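PDB 3MKH: nitroalkane oxidase from Podospora anserina, which oxidises primary and secondary nitroalkanes to aldehydes or ketones with FAD and molecular oxygen, releasing nitrite and hydrogen peroxide. Local coordinates for residues P49-A52 with A53-A57; G58-K61 with G62-S65; V248-P251 with T252-L256; G102-P105 with I106-A110. All coordinates share one frame; numbering follows the deposited sequence.

Contact 1 of 4, residues P49-A52 with A53-A57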
loop_
_atom_site.group_PDB
_atom_site.type_symbol
_atom_site.label_atom_id
_atom_site.label_comp_id
_atom_site.label_asym_id
_atom_site.label_seq_id
_atom_site.Cartn_x
_atom_site.Cartn_y
_atom_site.Cartn_z
ATOM N N PRO A 49 -11.962 -34.561 22.552
ATOM C CA PRO A 49 -11.360 -34.747 23.877
ATOM C C PRO A 49 -10.659 -33.491 24.408
ATOM O O PRO A 49 -10.781 -33.177 25.598
ATOM C CB PRO A 49 -10.358 -35.885 23.647
ATOM C CG PRO A 49 -10.982 -36.684 22.523
ATOM C CD PRO A 49 -11.633 -35.665 21.627
ATOM N N THR A 50 -9.936 -32.763 23.565
ATOM C CA THR A 50 -9.292 -31.563 24.088
ATOM C C THR A 50 -10.277 -30.429 24.319
ATOM O O THR A 50 -10.080 -29.609 25.214
ATOM C CB THR A 50 -8.080 -31.093 23.259
ATOM O OG1 THR A 50 -8.435 -31.044 21.890
ATOM C CG2 THR A 50 -6.895 -32.055 23.430
ATOM N N TYR A 51 -11.342 -30.376 23.530
ATOM C CA TYR A 51 -12.418 -29.441 23.816
ATOM C C TYR A 51 -13.027 -29.750 25.192
ATOM O O TYR A 51 -13.288 -28.840 25.991
ATOM C CB TYR A 51 -13.475 -29.510 22.706
ATOM C CG TYR A 51 -14.631 -28.535 22.816
ATOM C CD1 TYR A 51 -15.685 -28.771 23.695
ATOM C CD2 TYR A 51 -14.689 -27.407 22.019
ATOM C CE1 TYR A 51 -16.752 -27.896 23.788
ATOM C CE2 TYR A 51 -15.766 -26.529 22.093
ATOM C CZ TYR A 51 -16.796 -26.782 22.983
ATOM O OH TYR A 51 -17.873 -25.923 23.062
ATOM N N ALA A 52 -13.250 -31.033 25.481
ATOM C CA ALA A 52 -13.782 -31.422 26.789
ATOM C C ALA A 52 -12.836 -31.008 27.921
ATOM O O ALA A 52 -13.279 -30.671 29.026
ATOM C CB ALA A 52 -14.041 -32.937 26.844
ATOM N N ALA A 53 -11.533 -31.047 27.655
ATOM C CA ALA A 53 -10.550 -30.632 28.650
ATOM C C ALA A 53 -10.642 -29.132 28.910
ATOM O O ALA A 53 -10.470 -28.690 30.052
ATOM C CB ALA A 53 -9.121 -31.026 28.221
ATOM N N ALA A 54 -10.894 -28.353 27.853
ATOM C CA ALA A 54 -11.076 -26.901 27.982
ATOM C C ALA A 54 -12.337 -26.594 28.765
ATOM O O ALA A 54 -12.388 -25.651 29.566
ATOM C CB ALA A 54 -11.141 -26.239 26.598
ATOM N N VAL A 55 -13.366 -27.393 28.531
ATOM C CA VAL A 55 -14.610 -27.242 29.264
ATOM C C VAL A 55 -14.364 -27.482 30.759
ATOM O O VAL A 55 -14.812 -26.698 31.623
ATOM C CB VAL A 55 -15.691 -28.200 28.770
ATOM C CG1 VAL A 55 -16.875 -28.203 29.766
ATOM C CG2 VAL A 55 -16.167 -27.805 27.359
ATOM N N SER A 56 -13.641 -28.555 31.055
ATOM C CA SER A 56 -13.321 -28.904 32.439
ATOM C C SER A 56 -12.475 -27.827 33.122
ATOM O O SER A 56 -12.572 -27.624 34.336
ATOM C CB SER A 56 -12.631 -30.266 32.508
ATOM O OG SER A 56 -12.324 -30.569 33.853
ATOM N N ALA A 57 -11.670 -27.126 32.328
ATOM C CA ALA A 57 -10.873 -25.992 32.797
ATOM C C ALA A 57 -11.703 -24.713 33.023
ATOM O O ALA A 57 -11.168 -23.697 33.471
ATOM C CB ALA A 57 -9.722 -25.719 31.821
#
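Y51 and V55, one helical turn apart, make the side-chain contact here: CE1 of Y51 lies 3.6 Å from CG2 of V55, and the two side chains meet at an oblique angle. With CG anti to the backbone N (chi1 -177°) the tyrosine ring stands out from the helix, with CE1 on the V55 side. The same V55 CG2 branch also rests 3.4 Å from the carbonyl O of Y51, so the one methyl touches both CE1 and the carbonyl O of the same tyrosine. Four backbone bonds of the i to i+4 type repeat along the piece, from A53 N to P49 O, A54 N to T50 O, V55 N to Y51 O and S56 N to A52 O. The tightest is V55 N to Y51 O at 2.9 Å, with an N-H...O angle of 155°. This is the regular alpha-helical pattern of the short helix 48-56 in the N-terminal region of an acyl-CoA dehydrogenase fold. The buried Y51 hydroxyl is hydrogen-bonded to P128 O and T99 OG1, and the ring packs edge-to-face with W177. The side chains of A53 and A54 lie against L25 of helix 9-33, and A54 also meets I96 of helix 90-109.

Contact 2 of 4, residues G58-K61 with G62-S65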
loop_
_atom_site.group_PDB
_atom_site.type_symbol
_atom_site.label_atom_id
_atom_site.label_comp_id
_atom_site.label_asym_id
_atom_site.label_seq_id
_atom_site.Cartn_x
_atom_site.Cartn_y
_atom_site.Cartn_z
ATOM N N GLY A 58 -12.999 -24.767 32.714
ATOM C CA GLY A 58 -13.899 -23.655 32.965
ATOM C C GLY A 58 -14.095 -22.679 31.805
ATOM O O GLY A 58 -14.688 -21.615 31.992
ATOM N N ILE A 59 -13.620 -23.032 30.609
ATOM C CA ILE A 59 -13.618 -22.079 29.489
ATOM C C ILE A 59 -15.028 -21.636 29.061
ATOM O O ILE A 59 -15.253 -20.472 28.737
ATOM C CB ILE A 59 -12.819 -22.603 28.259
ATOM C CG1 ILE A 59 -11.376 -22.877 28.653
ATOM C CG2 ILE A 59 -12.774 -21.554 27.155
ATOM C CD1 ILE A 59 -10.628 -21.618 29.104
ATOM N N LEU A 60 -15.977 -22.563 29.059
ATOM C CA LEU A 60 -17.337 -22.226 28.659
ATOM C C LEU A 60 -18.025 -21.337 29.710
ATOM O O LEU A 60 -18.766 -20.412 29.364
ATOM C CB LEU A 60 -18.149 -23.495 28.381
ATOM C CG LEU A 60 -18.123 -24.029 26.937
ATOM C CD1 LEU A 60 -16.834 -23.769 26.222
ATOM C CD2 LEU A 60 -18.547 -25.496 26.824
ATOM N N LYS A 61 -17.796 -21.614 30.988
ATOM C CA LYS A 61 -18.341 -20.736 32.035
ATOM C C LYS A 61 -17.892 -19.294 31.808
ATOM O O LYS A 61 -18.637 -18.340 32.061
ATOM C CB LYS A 61 -17.888 -21.199 33.426
ATOM C CG LYS A 61 -18.235 -22.653 33.771
ATOM C CD LYS A 61 -17.811 -22.984 35.211
ATOM C CE LYS A 61 -17.203 -24.380 35.318
ATOM N NZ LYS A 61 -17.071 -24.842 36.741
ATOM N N GLY A 62 -16.658 -19.147 31.337
ATOM C CA GLY A 62 -16.078 -17.849 31.058
ATOM C C GLY A 62 -16.657 -17.134 29.849
ATOM O O GLY A 62 -16.415 -15.946 29.652
ATOM N N GLN A 63 -17.440 -17.849 29.048
ATOM C CA GLN A 63 -18.092 -17.248 27.892
ATOM C C GLN A 63 -19.505 -16.789 28.229
ATOM O O GLN A 63 -20.185 -16.220 27.392
ATOM C CB GLN A 63 -18.145 -18.257 26.732
ATOM C CG GLN A 63 -16.778 -18.630 26.214
ATOM C CD GLN A 63 -16.819 -19.786 25.235
ATOM O OE1 GLN A 63 -17.798 -20.539 25.175
ATOM N NE2 GLN A 63 -15.751 -19.934 24.465
ATOM N N ILE A 64 -19.953 -17.061 29.449
ATOM C CA ILE A 64 -21.328 -16.737 29.835
ATOM C C ILE A 64 -21.309 -15.571 30.819
ATOM O O ILE A 64 -20.484 -15.513 31.729
ATOM C CB ILE A 64 -22.062 -17.973 30.413
ATOM C CG1 ILE A 64 -22.269 -19.002 29.296
ATOM C CG2 ILE A 64 -23.420 -17.595 31.019
ATOM C CD1 ILE A 64 -22.772 -20.354 29.785
ATOM N N SER A 65 -22.205 -14.621 30.623
ATOM C CA SER A 65 -22.162 -13.422 31.443
ATOM C C SER A 65 -22.542 -13.705 32.907
ATOM O O SER A 65 -23.343 -14.591 33.187
ATOM C CB SER A 65 -23.067 -12.364 30.826
ATOM O OG SER A 65 -24.234 -12.234 31.588
#
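L60 and Q63 meet in a local turn contact, within the loop that leaves helix 48-56 and leads to helix 75-88. Their side chains run side by side in the same direction, and CD1 of L60 approaches OE1 of Q63 to 3.5 Å. The glutamine is placed there by a CG anti to its carbonyl carbon (chi1 -65°) and an extended chain beyond it; on the way CG passes 3.5 Å from I59 O. At the other end of the amide, NE2 is hydrogen-bonded to I96 O of helix 90-109. A leucine in place of Q63 would probably leave that carbonyl without its side-chain donor and loosen the tie between loop and helix. The backbone supports the turn with three bonds. G62 N reaches G58 O at 3.2 Å, in the carbonyl plane. Two shorter-span i to i+3 links follow: Q63 N to L60 O at 2.9 Å and I64 N to K61 O at 3.2 Å, both donors standing about 65° out of the carbonyl planes. I64 then carries its side chain to F121 and L122. Upstream, G58 has a positive phi of 93° and ends helix 48-56 as a Schellman motif, after which the chain makes this helix-like turn.

Contact 3 of 4, residues V248-P251 with T252-L256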
loop_
_atom_site.group_PDB
_atom_site.type_symbol
_atom_site.label_atom_id
_atom_site.label_comp_id
_atom_site.label_asym_id
_atom_site.label_seq_id
_atom_site.Cartn_x
_atom_site.Cartn_y
_atom_site.Cartn_z
ATOM N N VAL A 248 -38.406 -27.857 11.119
ATOM C CA VAL A 248 -37.993 -27.975 12.501
ATOM C C VAL A 248 -38.958 -27.189 13.373
ATOM O O VAL A 248 -38.985 -25.959 13.326
ATOM C CB VAL A 248 -36.570 -27.425 12.706
ATOM C CG1 VAL A 248 -36.214 -27.426 14.200
ATOM C CG2 VAL A 248 -35.558 -28.241 11.901
ATOM N N ARG A 249 -39.740 -27.897 14.181
ATOM C CA ARG A 249 -40.751 -27.244 14.998
ATOM C C ARG A 249 -40.284 -27.086 16.436
ATOM O O ARG A 249 -39.814 -28.040 17.055
ATOM C CB ARG A 249 -42.059 -28.043 14.958
ATOM C CG ARG A 249 -42.606 -28.222 13.548
ATOM C CD ARG A 249 -43.974 -28.916 13.542
ATOM N NE ARG A 249 -44.596 -28.869 12.216
ATOM C CZ ARG A 249 -44.284 -29.689 11.213
ATOM N NH1 ARG A 249 -43.351 -30.619 11.381
ATOM N NH2 ARG A 249 -44.899 -29.579 10.037
ATOM N N VAL A 250 -40.431 -25.875 16.971
ATOM C CA VAL A 250 -40.040 -25.623 18.350
ATOM C C VAL A 250 -41.122 -24.827 19.087
ATOM O O VAL A 250 -41.873 -24.059 18.480
ATOM C CB VAL A 250 -38.690 -24.864 18.432
ATOM C CG1 VAL A 250 -37.574 -25.700 17.807
ATOM C CG2 VAL A 250 -38.802 -23.495 17.768
ATOM N N PRO A 251 -41.201 -25.019 20.402
ATOM C CA PRO A 251 -42.190 -24.297 21.205
ATOM C C PRO A 251 -41.812 -22.823 21.309
ATOM O O PRO A 251 -40.691 -22.418 20.950
ATOM C CB PRO A 251 -42.127 -25.007 22.562
ATOM C CG PRO A 251 -40.731 -25.579 22.626
ATOM C CD PRO A 251 -40.387 -25.955 21.203
ATOM N N THR A 252 -42.739 -22.012 21.790
ATOM C CA THR A 252 -42.539 -20.573 21.774
ATOM C C THR A 252 -41.465 -20.123 22.762
ATOM O O THR A 252 -40.869 -19.064 22.590
ATOM C CB THR A 252 -43.860 -19.820 22.026
ATOM O OG1 THR A 252 -44.417 -20.256 23.270
ATOM C CG2 THR A 252 -44.850 -20.096 20.898
ATOM N N LYS A 253 -41.198 -20.922 23.788
ATOM C CA LYS A 253 -40.100 -20.588 24.697
ATOM C C LYS A 253 -38.763 -20.494 23.949
ATOM O O LYS A 253 -37.848 -19.808 24.402
ATOM C CB LYS A 253 -39.989 -21.587 25.853
ATOM C CG LYS A 253 -39.629 -23.000 25.453
ATOM C CD LYS A 253 -39.475 -23.888 26.677
ATOM C CE LYS A 253 -39.119 -25.305 26.291
ATOM N NZ LYS A 253 -39.031 -26.207 27.460
ATOM N N ASN A 254 -38.658 -21.182 22.807
ATOM C CA ASN A 254 -37.408 -21.201 22.034
ATOM C C ASN A 254 -37.092 -19.874 21.350
ATOM O O ASN A 254 -35.959 -19.651 20.900
ATOM C CB ASN A 254 -37.414 -22.316 20.975
ATOM C CG ASN A 254 -36.987 -23.668 21.526
ATOM O OD1 ASN A 254 -36.126 -24.349 20.948
ATOM N ND2 ASN A 254 -37.597 -24.081 22.615
ATOM N N VAL A 255 -38.091 -19.003 21.223
ATOM C CA VAL A 255 -37.852 -17.709 20.595
ATOM C C VAL A 255 -37.008 -16.825 21.516
ATOM O O VAL A 255 -37.399 -16.552 22.656
ATOM C CB VAL A 255 -39.154 -16.981 20.245
ATOM C CG1 VAL A 255 -38.843 -15.600 19.696
ATOM C CG2 VAL A 255 -39.975 -17.795 19.243
ATOM N N LEU A 256 -35.841 -16.403 21.029
ATOM C CA LEU A 256 -34.951 -15.541 21.800
ATOM C C LEU A 256 -35.200 -14.081 21.470
ATOM O O LEU A 256 -35.334 -13.251 22.368
ATOM C CB LEU A 256 -33.475 -15.887 21.548
ATOM C CG LEU A 256 -32.450 -14.982 22.251
ATOM C CD1 LEU A 256 -32.461 -15.204 23.760
ATOM C CD2 LEU A 256 -31.012 -15.207 21.697
#
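V250 and P251 pack against N254 where the chain leaves strand 242-251 in a short 3-10 turn. The V250 and N254 side chains cross at about a right angle. In V250, CG1 is anti to the carbonyl carbon (chi1 -62°), while CG2 sits between the backbone N and that carbon; this second branch lies 3.7 Å from CB of N254. The same CB is 3.3 Å from P251 O, so the asparagine stem touches both the valine methyl and the proline carbonyl. The amide group of N254 lies by V250 CB and the P251 ring, but which of its ends faces which is doubtful. With an alanine here, the amide that packs on V250 and P251 is gone, and a gap would probably open beside the valine and the proline ring.

In K253 a chi1 of 65° puts CG between backbone N and carbonyl carbon, and the extended chain then crosses the proline obliquely, with both CG and CE of K253 4.0 Å from P251 CG. This route brings NZ to a salt bridge with E116. The turn is closed by N254 N to P251 O at 3.0 Å, an i to i+3 bond whose donor stands 48° out of the carbonyl plane, and, one residue on, by V255 N to T252 O.

Backbone bonds of V248 and V250 to strand 161-168, and of N254 and L256 to strand 206-212, place the turn between two strands of the mixed sheet, the chain turning its corner at L256. V250 packs on D215 of helix 213-219, while L256 touches P105 and I106 of helix 90-109.

Contact 4 of 4, residues G102-P105 with I106-A110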
loop_
_atom_site.group_PDB
_atom_site.type_symbol
_atom_site.label_atom_id
_atom_site.label_comp_id
_atom_site.label_asym_id
_atom_site.label_seq_id
_atom_site.Cartn_x
_atom_site.Cartn_y
_atom_site.Cartn_z
ATOM N N GLY A 102 -21.771 -18.309 19.769
ATOM C CA GLY A 102 -23.106 -18.880 19.805
ATOM C C GLY A 102 -23.865 -18.533 21.080
ATOM O O GLY A 102 -25.085 -18.386 21.064
ATOM N N LEU A 103 -23.146 -18.404 22.190
ATOM C CA LEU A 103 -23.774 -18.023 23.467
ATOM C C LEU A 103 -24.046 -16.524 23.608
ATOM O O LEU A 103 -24.849 -16.111 24.456
ATOM C CB LEU A 103 -22.920 -18.499 24.646
ATOM C CG LEU A 103 -22.733 -20.013 24.724
ATOM C CD1 LEU A 103 -21.641 -20.400 25.739
ATOM C CD2 LEU A 103 -24.064 -20.690 25.028
ATOM N N THR A 104 -23.391 -15.718 22.777
ATOM C CA THR A 104 -23.471 -14.263 22.893
ATOM C C THR A 104 -24.895 -13.685 22.769
ATOM O O THR A 104 -25.287 -12.851 23.581
ATOM C CB THR A 104 -22.485 -13.565 21.921
ATOM O OG1 THR A 104 -21.149 -13.974 22.241
ATOM C CG2 THR A 104 -22.597 -12.025 22.028
ATOM N N PRO A 105 -25.684 -14.134 21.779
ATOM C CA PRO A 105 -27.054 -13.603 21.704
ATOM C C PRO A 105 -27.860 -13.884 22.960
ATOM O O PRO A 105 -28.697 -13.074 23.343
ATOM C CB PRO A 105 -27.656 -14.351 20.506
ATOM C CG PRO A 105 -26.454 -14.650 19.647
ATOM C CD PRO A 105 -25.386 -15.029 20.644
ATOM N N ILE A 106 -27.592 -15.015 23.599
ATOM C CA ILE A 106 -28.243 -15.369 24.849
ATOM C C ILE A 106 -27.768 -14.482 26.017
ATOM O O ILE A 106 -28.585 -14.052 26.831
ATOM C CB ILE A 106 -28.088 -16.866 25.154
ATOM C CG1 ILE A 106 -28.752 -17.674 24.032
ATOM C CG2 ILE A 106 -28.760 -17.215 26.472
ATOM C CD1 ILE A 106 -28.479 -19.142 24.088
ATOM N N ASN A 107 -26.468 -14.192 26.083
ATOM C CA ASN A 107 -25.957 -13.205 27.037
ATOM C C ASN A 107 -26.654 -11.869 26.824
ATOM O O ASN A 107 -26.955 -11.153 27.787
ATOM C CB ASN A 107 -24.452 -12.981 26.860
ATOM C CG ASN A 107 -23.619 -14.114 27.413
ATOM O OD1 ASN A 107 -22.505 -14.361 26.948
ATOM N ND2 ASN A 107 -24.146 -14.807 28.403
ATOM N N LEU A 108 -26.902 -11.522 25.561
ATOM C CA LEU A 108 -27.472 -10.211 25.233
ATOM C C LEU A 108 -28.988 -10.103 25.467
ATOM O O LEU A 108 -29.477 -9.030 25.807
ATOM C CB LEU A 108 -27.137 -9.792 23.796
ATOM C CG LEU A 108 -25.653 -9.587 23.448
ATOM C CD1 LEU A 108 -25.481 -9.378 21.956
ATOM C CD2 LEU A 108 -25.056 -8.420 24.224
ATOM N N ALA A 109 -29.728 -11.198 25.307
ATOM C CA ALA A 109 -31.186 -11.069 25.190
ATOM C C ALA A 109 -32.018 -12.107 25.942
ATOM O O ALA A 109 -33.241 -12.093 25.860
ATOM C CB ALA A 109 -31.593 -11.054 23.711
ATOM N N ALA A 110 -31.365 -13.012 26.653
ATOM C CA ALA A 110 -32.082 -14.090 27.311
ATOM C C ALA A 110 -33.220 -13.534 28.166
ATOM O O ALA A 110 -33.086 -12.470 28.769
ATOM C CB ALA A 110 -31.137 -14.902 28.173
#
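P105 and I106 lie at the kink of helix 90-109 and, with T104, are among the residues most occupied by their helical neighbours. A proline has no amide hydrogen, and the N of P105 makes no bond to the turn before it. Regular i to i+4 bonding is resumed at N107, whose N lies 3.0 Å from L103 O, in the carbonyl plane, with an N-H...O angle of 162°. Beyond the kink, P105 O accepts A109 N in a weak bond whose angle is only 123°, in keeping with a helix near its end.

I106 places CB 3.4 Å from L103 O; with CG1 anti to the carbonyl carbon (chi1 -61°) the side chain turns to L184 and C186 of strand 184-191.

T104 carries the side-chain packing to the next turn. Its side chain and that of L108 run alongside each other, pointing the same way, with T104 CG2 3.9 Å from L108 CD1. L108 CG also lies 3.3 Å from T104 O, which accepts L108 N at 2.9 Å. The hydroxyl of T104 is turned backward, hydrogen-bonded to G100 O.

P105 also packs on V265 of helix 262-298, and its side chain is about 4 Å from that of L132, an FAD-binding residue. The arrangement is a proline-kinked alpha-helix of the N-terminal domain, running next to the flavin site of the acyl-CoA dehydrogenase fold.

How the contacts relate
From the N terminus, the four contacts follow in series, none nesting in or crossing another, and each closes only a local turn. Contact 1 belongs to helix 48-56, and contact 2 continues directly from it: A54 O probably accepts I59 N, and V55 CG2 packs 3.4 Å from L60 CD2. Contact 4, on helix 90-109, lies beside contact 2, where I64 CG1 is 3.9 Å from L103 CD1. Contact 3, much later in the chain, returns to that helix through L256, whose CD2 is 3.6 Å from P105 O. Helix 90-109 thus touches the loop after helix 48-56 and the sheet corner, whereas contacts 1 and 3 remain about 17 Å apart at their nearest atoms.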